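Local coordinates for flagellar basal body protein (Helicobacter pylori, PDB 5NPY) that probably serves as a structural subunit of the flagellar hook, the curved tube expected to join the motor to the filament of the bacterium, at residues S451-D455 with L467-Q471; I413-E419 with M435-K440; E86-Q92 with K556-L562. All blocks are in the same frame, centred on the assembly; numbering follows the deposited sequence.

Contact 1 (S451-D455 with L467-Q471)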
loop_
_atom_site.group_PDB
_atom_site.type_symbol
_atom_site.label_atom_id
_atom_site.label_comp_id
_atom_site.label_asym_id
_atom_site.label_seq_id
_atom_site.Cartn_x
_atom_site.Cartn_y
_atom_site.Cartn_z
ATOM N N SER A 451 -0.903 -1.809 4.649
ATOM C CA SER A 451 -1.124 -2.510 3.393
ATOM C C SER A 451 -1.415 -3.972 3.721
ATOM O O SER A 451 -1.630 -4.335 4.882
ATOM C CB SER A 451 0.107 -2.383 2.484
ATOM O OG SER A 451 1.234 -2.985 3.113
ATOM N N GLU A 452 -1.382 -4.824 2.690
ATOM C CA GLU A 452 -1.629 -6.253 2.891
ATOM C C GLU A 452 -0.654 -6.877 3.891
ATOM O O GLU A 452 -1.057 -7.680 4.741
ATOM C CB GLU A 452 -1.549 -6.998 1.556
ATOM C CG GLU A 452 -2.004 -8.451 1.628
ATOM C CD GLU A 452 -1.912 -9.152 0.288
ATOM O OE1 GLU A 452 -1.541 -10.346 0.257
ATOM O OE2 GLU A 452 -2.200 -8.500 -0.739
ATOM N N ASN A 453 0.633 -6.551 3.803
ATOM C CA ASN A 453 1.612 -7.304 4.573
ATOM C C ASN A 453 2.407 -6.489 5.587
ATOM O O ASN A 453 3.175 -7.082 6.348
ATOM C CB ASN A 453 2.578 -8.019 3.621
ATOM C CG ASN A 453 1.849 -8.819 2.566
ATOM O OD1 ASN A 453 1.169 -9.784 2.880
ATOM N ND2 ASN A 453 1.986 -8.418 1.306
ATOM N N HIS A 454 2.251 -5.165 5.630
ATOM C CA HIS A 454 2.970 -4.331 6.588
ATOM C C HIS A 454 2.037 -3.251 7.121
ATOM O O HIS A 454 1.058 -2.876 6.463
ATOM C CB HIS A 454 4.227 -3.668 5.959
ATOM C CG HIS A 454 5.119 -4.637 5.251
ATOM N ND1 HIS A 454 6.219 -5.208 5.851
ATOM C CD2 HIS A 454 5.054 -5.170 4.010
ATOM C CE1 HIS A 454 6.802 -6.038 5.009
ATOM N NE2 HIS A 454 6.117 -6.035 3.884
ATOM N N ASP A 455 2.348 -2.786 8.335
ATOM C CA ASP A 455 1.703 -1.686 9.036
ATOM C C ASP A 455 2.584 -0.438 8.992
ATOM O O ASP A 455 3.819 -0.527 8.981
ATOM C CB ASP A 455 1.436 -2.064 10.501
ATOM C CG ASP A 455 0.575 -3.311 10.640
ATOM O OD1 ASP A 455 -0.522 -3.333 10.055
ATOM O OD2 ASP A 455 0.990 -4.272 11.321
ATOM N N LEU A 467 6.929 1.138 2.671
ATOM C CA LEU A 467 7.091 -0.302 2.831
ATOM C C LEU A 467 6.363 -1.087 1.747
ATOM O O LEU A 467 6.954 -1.964 1.104
ATOM C CB LEU A 467 6.563 -0.732 4.197
ATOM C CG LEU A 467 7.063 0.169 5.313
ATOM C CD1 LEU A 467 6.597 -0.421 6.621
ATOM C CD2 LEU A 467 8.623 0.205 5.263
ATOM N N GLU A 468 5.074 -0.801 1.545
ATOM C CA GLU A 468 4.258 -1.556 0.602
ATOM C C GLU A 468 3.052 -0.719 0.194
ATOM O O GLU A 468 2.514 0.022 1.014
ATOM C CB GLU A 468 3.786 -2.873 1.221
ATOM C CG GLU A 468 3.037 -3.808 0.283
ATOM C CD GLU A 468 2.539 -5.044 0.999
ATOM O OE1 GLU A 468 2.025 -4.892 2.120
ATOM O OE2 GLU A 468 2.675 -6.163 0.452
ATOM N N ALA A 469 2.649 -0.833 -1.075
ATOM C CA ALA A 469 1.405 -0.248 -1.576
ATOM C C ALA A 469 0.519 -1.365 -2.112
ATOM O O ALA A 469 0.885 -2.050 -3.071
ATOM C CB ALA A 469 1.659 0.801 -2.662
ATOM N N SER A 470 -0.622 -1.559 -1.473
ATOM C CA SER A 470 -1.623 -2.539 -1.855
ATOM C C SER A 470 -2.800 -1.810 -2.500
ATOM O O SER A 470 -3.192 -0.722 -2.064
ATOM C CB SER A 470 -2.092 -3.349 -0.637
ATOM O OG SER A 470 -1.013 -4.038 -0.009
ATOM N N GLN A 471 -3.365 -2.415 -3.534
ATOM C CA GLN A 471 -4.260 -1.667 -4.396
ATOM C C GLN A 471 -4.868 -2.610 -5.423
ATOM O O GLN A 471 -4.197 -3.521 -5.912
ATOM C CB GLN A 471 -3.511 -0.543 -5.096
ATOM C CG GLN A 471 -4.302 0.145 -6.105
ATOM C CD GLN A 471 -3.475 0.699 -7.179
ATOM O OE1 GLN A 471 -3.932 1.265 -8.077
ATOM N NE2 GLN A 471 -2.244 0.542 -7.112
HETATM O O HOH W 1 -0.354 -5.923 -1.818
#
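Ser470 OG is held from two directions: Glu452 N donates to it over 2.8 Å along a nearly straight line (171°), and a water lies 2.7 Å from the same Ser470 OG, reaching weakly across to the Glu452 carboxylate. This hydroxyl marks one end of a surface contact in which a loop folds back over an outermost strand, 465-471, of a four-stranded mixed sheet. Strand 192-198 lies beside that strand, and Leu467 and Glu468 together face its Ser196 in a classic beta bulge. Glu468 suits its place because its chain, with CG anti to the backbone N (chi1 -174°), runs extended from the strand and delivers a carboxylate into the turn of the loop. There both oxygens meet the same residue. Asn453 ND2 reaches Glu468 OE2 on its syn lone pair at a short 2.5 Å, a bond for which the asparagine amide supplies the donor. Asn453 N lies 2.7 Å from Glu468 OE1 and donates to it, although this bond is less certain because the place of that oxygen is less sure. Within the loop, Ser451 N bonds to His454 O, while the Ser451 hydroxyl is also bonded to Ser196, though its position is doubtful. The His454 ring turns its edge to the Glu468 carboxylate, CD2 being the nearest ring atom and the two planes standing 74° apart. Farther along, the branched end of Leu467 supplies apolar contact, Leu467 CD1 lying 4.1 Å from His454 CB, with Asp455 O as a further van der Waals neighbour of that methyl.

Contact 2 (I413-E419 with M435-K440)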
loop_
_atom_site.group_PDB
_atom_site.type_symbol
_atom_site.label_atom_id
_atom_site.label_comp_id
_atom_site.label_asym_id
_atom_site.label_seq_id
_atom_site.Cartn_x
_atom_site.Cartn_y
_atom_site.Cartn_z
ATOM N N ILE A 413 -5.037 16.427 -10.706
ATOM C CA ILE A 413 -6.383 16.369 -11.277
ATOM C C ILE A 413 -7.366 16.783 -10.192
ATOM O O ILE A 413 -8.582 16.820 -10.411
ATOM C CB ILE A 413 -6.727 14.957 -11.794
ATOM C CG1 ILE A 413 -6.497 13.916 -10.688
ATOM C CG2 ILE A 413 -5.928 14.605 -13.053
ATOM C CD1 ILE A 413 -7.425 12.723 -10.757
ATOM N N ASN A 414 -6.831 17.157 -9.037
ATOM C CA ASN A 414 -7.496 17.001 -7.758
ATOM C C ASN A 414 -7.255 18.225 -6.895
ATOM O O ASN A 414 -6.232 18.899 -7.032
ATOM C CB ASN A 414 -6.914 15.768 -7.033
ATOM C CG ASN A 414 -7.939 14.722 -6.737
ATOM O OD1 ASN A 414 -9.071 14.780 -7.214
ATOM N ND2 ASN A 414 -7.551 13.751 -5.945
ATOM N N ASP A 415 -8.212 18.498 -5.959
ATOM C CA ASP A 415 -7.720 19.337 -4.875
ATOM C C ASP A 415 -7.122 18.453 -3.782
ATOM O O ASP A 415 -7.473 17.277 -3.667
ATOM C CB ASP A 415 -8.850 20.188 -4.287
ATOM C CG ASP A 415 -8.983 21.558 -4.957
ATOM O OD1 ASP A 415 -8.612 21.692 -6.147
ATOM O OD2 ASP A 415 -9.468 22.498 -4.276
ATOM N N PRO A 416 -6.198 18.954 -2.977
ATOM C CA PRO A 416 -5.640 18.113 -1.904
ATOM C C PRO A 416 -6.664 17.801 -0.815
ATOM O O PRO A 416 -7.518 18.626 -0.483
ATOM C CB PRO A 416 -4.471 18.944 -1.359
ATOM C CG PRO A 416 -4.702 20.357 -1.886
ATOM C CD PRO A 416 -5.414 20.181 -3.197
ATOM N N THR A 417 -6.565 16.582 -0.273
ATOM C CA THR A 417 -7.344 16.122 0.871
ATOM C C THR A 417 -6.421 15.964 2.083
ATOM O O THR A 417 -5.448 15.196 2.039
ATOM C CB THR A 417 -8.038 14.791 0.573
ATOM O OG1 THR A 417 -8.789 14.883 -0.648
ATOM C CG2 THR A 417 -8.982 14.425 1.732
ATOM N N TRP A 418 -6.749 16.658 3.170
ATOM C CA TRP A 418 -5.932 16.667 4.376
ATOM C C TRP A 418 -6.460 15.664 5.391
ATOM O O TRP A 418 -7.668 15.530 5.587
ATOM C CB TRP A 418 -5.866 18.066 5.009
ATOM C CG TRP A 418 -5.025 19.017 4.222
ATOM C CD1 TRP A 418 -5.432 19.763 3.175
ATOM C CD2 TRP A 418 -3.619 19.295 4.386
ATOM N NE1 TRP A 418 -4.400 20.501 2.681
ATOM C CE2 TRP A 418 -3.268 20.235 3.399
ATOM C CE3 TRP A 418 -2.638 18.861 5.281
ATOM C CZ2 TRP A 418 -1.973 20.754 3.271
ATOM C CZ3 TRP A 418 -1.345 19.371 5.152
ATOM C CH2 TRP A 418 -1.029 20.307 4.157
ATOM N N GLU A 419 -5.537 14.960 6.032
ATOM C CA GLU A 419 -5.863 13.955 7.024
ATOM C C GLU A 419 -4.810 14.039 8.121
ATOM O O GLU A 419 -3.632 14.292 7.838
ATOM C CB GLU A 419 -5.906 12.574 6.361
ATOM C CG GLU A 419 -6.459 11.472 7.207
ATOM C CD GLU A 419 -7.901 11.742 7.590
ATOM O OE1 GLU A 419 -8.706 12.088 6.692
ATOM O OE2 GLU A 419 -8.211 11.644 8.800
ATOM N N MET A 435 -9.623 7.734 3.979
ATOM C CA MET A 435 -10.149 8.960 3.402
ATOM C C MET A 435 -10.712 8.652 2.019
ATOM O O MET A 435 -10.489 7.572 1.454
ATOM C CB MET A 435 -9.071 10.069 3.359
ATOM C CG MET A 435 -8.133 10.058 2.136
ATOM S SD MET A 435 -6.613 11.027 2.424
ATOM C CE MET A 435 -5.658 9.742 3.262
ATOM N N THR A 436 -11.476 9.606 1.488
ATOM C CA THR A 436 -12.104 9.456 0.175
ATOM C C THR A 436 -11.568 10.521 -0.767
ATOM O O THR A 436 -11.750 11.720 -0.531
ATOM C CB THR A 436 -13.632 9.538 0.245
ATOM O OG1 THR A 436 -14.128 8.402 0.970
ATOM C CG2 THR A 436 -14.218 9.514 -1.195
ATOM N N LEU A 437 -10.878 10.081 -1.805
ATOM C CA LEU A 437 -10.403 10.954 -2.863
ATOM C C LEU A 437 -11.336 10.807 -4.044
ATOM O O LEU A 437 -11.947 9.755 -4.237
ATOM C CB LEU A 437 -8.988 10.577 -3.302
ATOM C CG LEU A 437 -7.996 10.326 -2.176
ATOM C CD1 LEU A 437 -6.640 10.002 -2.795
ATOM C CD2 LEU A 437 -7.948 11.527 -1.242
ATOM N N ASP A 438 -11.414 11.849 -4.856
ATOM C CA ASP A 438 -12.119 11.786 -6.131
ATOM C C ASP A 438 -11.114 11.515 -7.252
ATOM O O ASP A 438 -10.264 12.357 -7.558
ATOM C CB ASP A 438 -12.898 13.071 -6.398
ATOM C CG ASP A 438 -13.706 12.978 -7.672
ATOM O OD1 ASP A 438 -13.181 13.388 -8.736
ATOM O OD2 ASP A 438 -14.843 12.445 -7.603
ATOM N N PHE A 439 -11.228 10.350 -7.872
ATOM C CA PHE A 439 -10.344 9.915 -8.951
ATOM C C PHE A 439 -11.104 9.975 -10.286
ATOM O O PHE A 439 -11.658 8.971 -10.751
ATOM C CB PHE A 439 -9.835 8.506 -8.672
ATOM C CG PHE A 439 -8.868 8.001 -9.689
ATOM C CD1 PHE A 439 -8.645 6.636 -9.832
ATOM C CD2 PHE A 439 -8.145 8.882 -10.475
ATOM C CE1 PHE A 439 -7.730 6.175 -10.758
ATOM C CE2 PHE A 439 -7.225 8.421 -11.400
ATOM C CZ PHE A 439 -7.018 7.078 -11.544
ATOM N N LYS A 440 -11.087 11.157 -10.911
ATOM C CA LYS A 440 -11.698 11.378 -12.233
ATOM C C LYS A 440 -13.175 10.997 -12.240
ATOM O O LYS A 440 -13.653 10.341 -13.162
ATOM C CB LYS A 440 -10.948 10.620 -13.334
ATOM C CG LYS A 440 -9.746 11.368 -13.880
ATOM C CD LYS A 440 -8.819 10.449 -14.660
ATOM C CE LYS A 440 -9.492 9.904 -15.892
ATOM N NZ LYS A 440 -8.532 9.183 -16.779
#
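Ile413 CD1 comes up to the rim of the Phe439 ring, in the plane of the aromatic, 3.9 Å from Phe439 CD2. Ile413 CD1 also lies 4.0 Å from Lys440 N, and the aliphatic start of the Lys440 chain passes just beyond it. Ile413 reaches this place because its CG1 branch sits between the backbone N and the carbonyl carbon (chi1 53°), a less usual setting that sends the long branch across to the other segment. Next to it, the side chain of Asn414 extends to the main-chain carbonyl of Asp438. Thr417 meets two residues with its two branches: Thr417 OG1 is in mere van der Waals contact with Leu437 CD2 at 3.5 Å, and Thr417 CG2 slides past Met435 SD at 4.2 Å. The short beta-branched chain of threonine suits this place by putting one branch against each neighbour. At the far end Glu419, bent at chi2, lays OE1 3.9 Å from Met435 CB.

These contacts join two sheets stacked in the manner of a beta sandwich. Segments 417-419 and 435-439 run nearly antiparallel, at 168°, with axes 8.4 Å apart, a separation filled by side chains and bridged by no clear hydrogen bond. Each strand is tied within its own layer: Thr417 and Glu419 pair with Ser402 and Val400 of strand 396-406, whereas Met435 and Leu437 pair with Tyr446 and Leu444. Tyr371, edge-to-face, and Ile404, both of the sheet that carries Ile413, also pack on Phe439. Lys440 sends its ammonium away from Ile413 to a salt bridge with Asp365 and a hydrogen bond with Tyr371, so its charged end stays clear of the apolar packing.

Contact 3 (E86-Q92 with K556-L562)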
loop_
_atom_site.group_PDB
_atom_site.type_symbol
_atom_site.label_atom_id
_atom_site.label_comp_id
_atom_site.label_asym_id
_atom_site.label_seq_id
_atom_site.Cartn_x
_atom_site.Cartn_y
_atom_site.Cartn_z
ATOM N N GLU A 86 2.238 -26.324 -27.274
ATOM C CA GLU A 86 1.975 -25.520 -26.082
ATOM C C GLU A 86 1.233 -26.300 -24.999
ATOM O O GLU A 86 1.390 -26.002 -23.809
ATOM C CB GLU A 86 1.201 -24.258 -26.457
ATOM C CG GLU A 86 2.102 -23.124 -26.926
ATOM C CD GLU A 86 3.008 -22.586 -25.821
ATOM O OE1 GLU A 86 2.611 -21.613 -25.142
ATOM O OE2 GLU A 86 4.117 -23.136 -25.633
ATOM N N PHE A 87 0.440 -27.303 -25.374
ATOM C CA PHE A 87 -0.301 -28.086 -24.391
ATOM C C PHE A 87 0.090 -29.563 -24.407
ATOM O O PHE A 87 -0.637 -30.407 -23.868
ATOM C CB PHE A 87 -1.804 -27.906 -24.604
ATOM C CG PHE A 87 -2.294 -26.545 -24.228
ATOM C CD1 PHE A 87 -2.472 -26.204 -22.896
ATOM C CD2 PHE A 87 -2.553 -25.594 -25.200
ATOM C CE1 PHE A 87 -2.920 -24.945 -22.539
ATOM C CE2 PHE A 87 -2.997 -24.330 -24.852
ATOM C CZ PHE A 87 -3.181 -24.003 -23.516
ATOM N N HIS A 88 1.227 -29.898 -25.002
ATOM C CA HIS A 88 1.715 -31.264 -24.884
ATOM C C HIS A 88 2.236 -31.492 -23.474
ATOM O O HIS A 88 2.964 -30.657 -22.930
ATOM C CB HIS A 88 2.793 -31.537 -25.932
ATOM C CG HIS A 88 2.250 -31.598 -27.325
ATOM N ND1 HIS A 88 3.053 -31.597 -28.444
ATOM C CD2 HIS A 88 0.974 -31.653 -27.777
ATOM C CE1 HIS A 88 2.294 -31.661 -29.524
ATOM N NE2 HIS A 88 1.029 -31.693 -29.147
ATOM N N MET A 89 1.840 -32.609 -22.869
ATOM C CA MET A 89 2.223 -32.891 -21.493
ATOM C C MET A 89 2.197 -34.392 -21.261
ATOM O O MET A 89 1.636 -35.154 -22.053
ATOM C CB MET A 89 1.300 -32.178 -20.491
ATOM C CG MET A 89 -0.187 -32.522 -20.653
ATOM S SD MET A 89 -1.239 -31.549 -19.551
ATOM C CE MET A 89 -1.297 -29.991 -20.439
ATOM N N ALA A 90 2.821 -34.808 -20.159
ATOM C CA ALA A 90 2.911 -36.215 -19.795
ATOM C C ALA A 90 2.695 -36.368 -18.297
ATOM O O ALA A 90 3.187 -35.560 -17.503
ATOM C CB ALA A 90 4.265 -36.821 -20.195
ATOM N N TYR A 91 1.957 -37.410 -17.921
ATOM C CA TYR A 91 1.632 -37.702 -16.532
ATOM C C TYR A 91 2.474 -38.880 -16.058
ATOM O O TYR A 91 2.478 -39.939 -16.695
ATOM C CB TYR A 91 0.138 -38.014 -16.382
ATOM C CG TYR A 91 -0.309 -38.278 -14.954
ATOM C CD1 TYR A 91 -0.868 -39.498 -14.592
ATOM C CD2 TYR A 91 -0.174 -37.305 -13.965
ATOM C CE1 TYR A 91 -1.285 -39.743 -13.282
ATOM C CE2 TYR A 91 -0.586 -37.544 -12.655
ATOM C CZ TYR A 91 -1.142 -38.765 -12.325
ATOM O OH TYR A 91 -1.554 -39.005 -11.038
ATOM N N GLN A 92 3.194 -38.689 -14.956
ATOM C CA GLN A 92 3.879 -39.774 -14.265
ATOM C C GLN A 92 3.069 -40.195 -13.049
ATOM O O GLN A 92 2.451 -39.360 -12.390
ATOM C CB GLN A 92 5.273 -39.357 -13.807
ATOM C CG GLN A 92 6.330 -39.305 -14.875
ATOM C CD GLN A 92 7.705 -39.107 -14.268
ATOM O OE1 GLN A 92 8.669 -38.806 -14.967
ATOM N NE2 GLN A 92 7.799 -39.276 -12.950
ATOM N N LYS A 556 2.633 -36.639 -11.051
ATOM C CA LYS A 556 3.100 -35.317 -11.435
ATOM C C LYS A 556 2.868 -35.135 -12.928
ATOM O O LYS A 556 2.998 -36.088 -13.703
ATOM C CB LYS A 556 4.584 -35.136 -11.087
ATOM C CG LYS A 556 5.547 -35.421 -12.233
ATOM C CD LYS A 556 6.931 -35.805 -11.729
ATOM C CE LYS A 556 7.459 -34.787 -10.734
ATOM N NZ LYS A 556 8.589 -35.321 -9.920
ATOM N N ILE A 557 2.516 -33.915 -13.324
ATOM C CA ILE A 557 2.303 -33.563 -14.722
ATOM C C ILE A 557 3.564 -32.898 -15.253
ATOM O O ILE A 557 4.128 -32.012 -14.601
ATOM C CB ILE A 557 1.083 -32.639 -14.884
ATOM C CG1 ILE A 557 -0.193 -33.376 -14.486
ATOM C CG2 ILE A 557 0.973 -32.164 -16.304
ATOM C CD1 ILE A 557 -1.481 -32.622 -14.814
ATOM N N ARG A 558 4.008 -33.312 -16.436
ATOM C CA ARG A 558 5.253 -32.824 -17.020
ATOM C C ARG A 558 4.958 -32.078 -18.321
ATOM O O ARG A 558 4.603 -32.698 -19.332
ATOM C CB ARG A 558 6.215 -33.984 -17.251
ATOM C CG ARG A 558 6.703 -34.623 -15.960
ATOM C CD ARG A 558 7.474 -35.907 -16.239
ATOM N NE ARG A 558 8.625 -35.676 -17.112
ATOM C CZ ARG A 558 9.664 -36.498 -17.224
ATOM N NH1 ARG A 558 9.707 -37.617 -16.512
ATOM N NH2 ARG A 558 10.664 -36.197 -18.045
ATOM N N HIS A 559 5.114 -30.752 -18.294
ATOM C CA HIS A 559 4.832 -29.927 -19.464
ATOM C C HIS A 559 5.899 -30.133 -20.540
ATOM O O HIS A 559 7.098 -30.214 -20.249
ATOM C CB HIS A 559 4.756 -28.453 -19.056
ATOM C CG HIS A 559 4.149 -27.556 -20.092
ATOM N ND1 HIS A 559 4.284 -26.184 -20.055
ATOM C CD2 HIS A 559 3.405 -27.830 -21.190
ATOM C CE1 HIS A 559 3.655 -25.651 -21.090
ATOM N NE2 HIS A 559 3.110 -26.627 -21.792
ATOM N N LYS A 560 5.437 -30.258 -21.786
ATOM C CA LYS A 560 6.280 -30.336 -22.982
ATOM C C LYS A 560 7.084 -31.636 -23.064
ATOM O O LYS A 560 8.165 -31.672 -23.658
ATOM C CB LYS A 560 7.182 -29.102 -23.095
ATOM C CG LYS A 560 6.353 -27.850 -23.372
ATOM C CD LYS A 560 7.173 -26.619 -23.705
ATOM C CE LYS A 560 6.307 -25.615 -24.466
ATOM N NZ LYS A 560 6.747 -24.204 -24.287
ATOM N N TYR A 561 6.545 -32.712 -22.487
ATOM C CA TYR A 561 6.983 -34.078 -22.744
ATOM C C TYR A 561 5.768 -34.927 -23.109
ATOM O O TYR A 561 4.635 -34.608 -22.741
ATOM C CB TYR A 561 7.693 -34.702 -21.536
ATOM C CG TYR A 561 9.069 -34.153 -21.238
ATOM C CD1 TYR A 561 10.215 -34.837 -21.629
ATOM C CD2 TYR A 561 9.222 -32.958 -20.548
ATOM C CE1 TYR A 561 11.476 -34.342 -21.345
ATOM C CE2 TYR A 561 10.479 -32.452 -20.260
ATOM C CZ TYR A 561 11.605 -33.147 -20.659
ATOM O OH TYR A 561 12.854 -32.631 -20.370
ATOM N N LEU A 562 6.013 -36.019 -23.837
ATOM C CA LEU A 562 4.974 -36.969 -24.219
ATOM C C LEU A 562 5.414 -38.387 -23.862
ATOM O O LEU A 562 6.565 -38.640 -23.493
ATOM C CB LEU A 562 4.635 -36.861 -25.714
ATOM C CG LEU A 562 3.903 -35.599 -26.182
ATOM C CD1 LEU A 562 3.661 -35.590 -27.692
ATOM C CD2 LEU A 562 2.587 -35.433 -25.430
#
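His559 presents the edge of its ring to Glu86, with His559 NE2 donating to Glu86 O over 2.7 Å. The donor stands well above the carbonyl plane yet the acceptor lies close to the plane of the imidazole. This bond sits beside an antiparallel strand pair that brings the first modelled strand, 87-93, against the last, 555-559, in a four-stranded sheet. Met89 opposite His559 and Tyr91 opposite Ile557 form non-hydrogen-bonded pairs, and their side chains share one face. There Met89 crosses Ile557 obliquely, Met89 SD to Ile557 CG2 4.0 Å, and the two continue into Ile505 of strand 499-509, where flexible and branched apolar chains suit a buried interface. On the other face, Gln92 and Lys556 lie side by side and point the same way, and Lys556 NZ has a long, weak ion pair with Glu486. Ala90 faces Arg558 in a hydrogen-bonded pair, with Arg558 N bonding to Ala90 O at 2.6 Å. The small methyl of Ala90 lets the chain fold over it after a type II turn from Arg558 to Tyr561, with Ala90 CB 4.2 Å from Tyr561 CB. Lys560 occupies the third turn position with a positive phi (69°). From there the extended chain of Lys560 runs alongside Glu86 in the same direction to a salt bridge, Lys560 NZ to Glu86 OE2 3.1 Å. Beyond the turn Leu562 crosses the imidazole of His88, whose ND1 is bonded to Ser83; the CD1 methyl of Leu562 lies 4.0 Å above the His88 ring plane, offset toward its rim.

In the fold
Contacts 1 and 2 belong to the same part of the fold, their centres about 20 Å apart, and both involve outermost strands of one four-stranded mixed sheet: 465-471 in contact 1, 435-439 in contact 2. Contact 1 lies on the surface and is largely polar, a loop bonded to strand side chains. Contact 2, partly buried, relies on mostly apolar packing, with a few polar side chains, between two layers. Contact 3, its centre about 38 Å from that of contact 1 and 51 Å from that of contact 2, is partly buried and alone uses regular main-chain bonding across strands. It closes a loop in the chain within which both others are nested, with a salt bridge toward its margin.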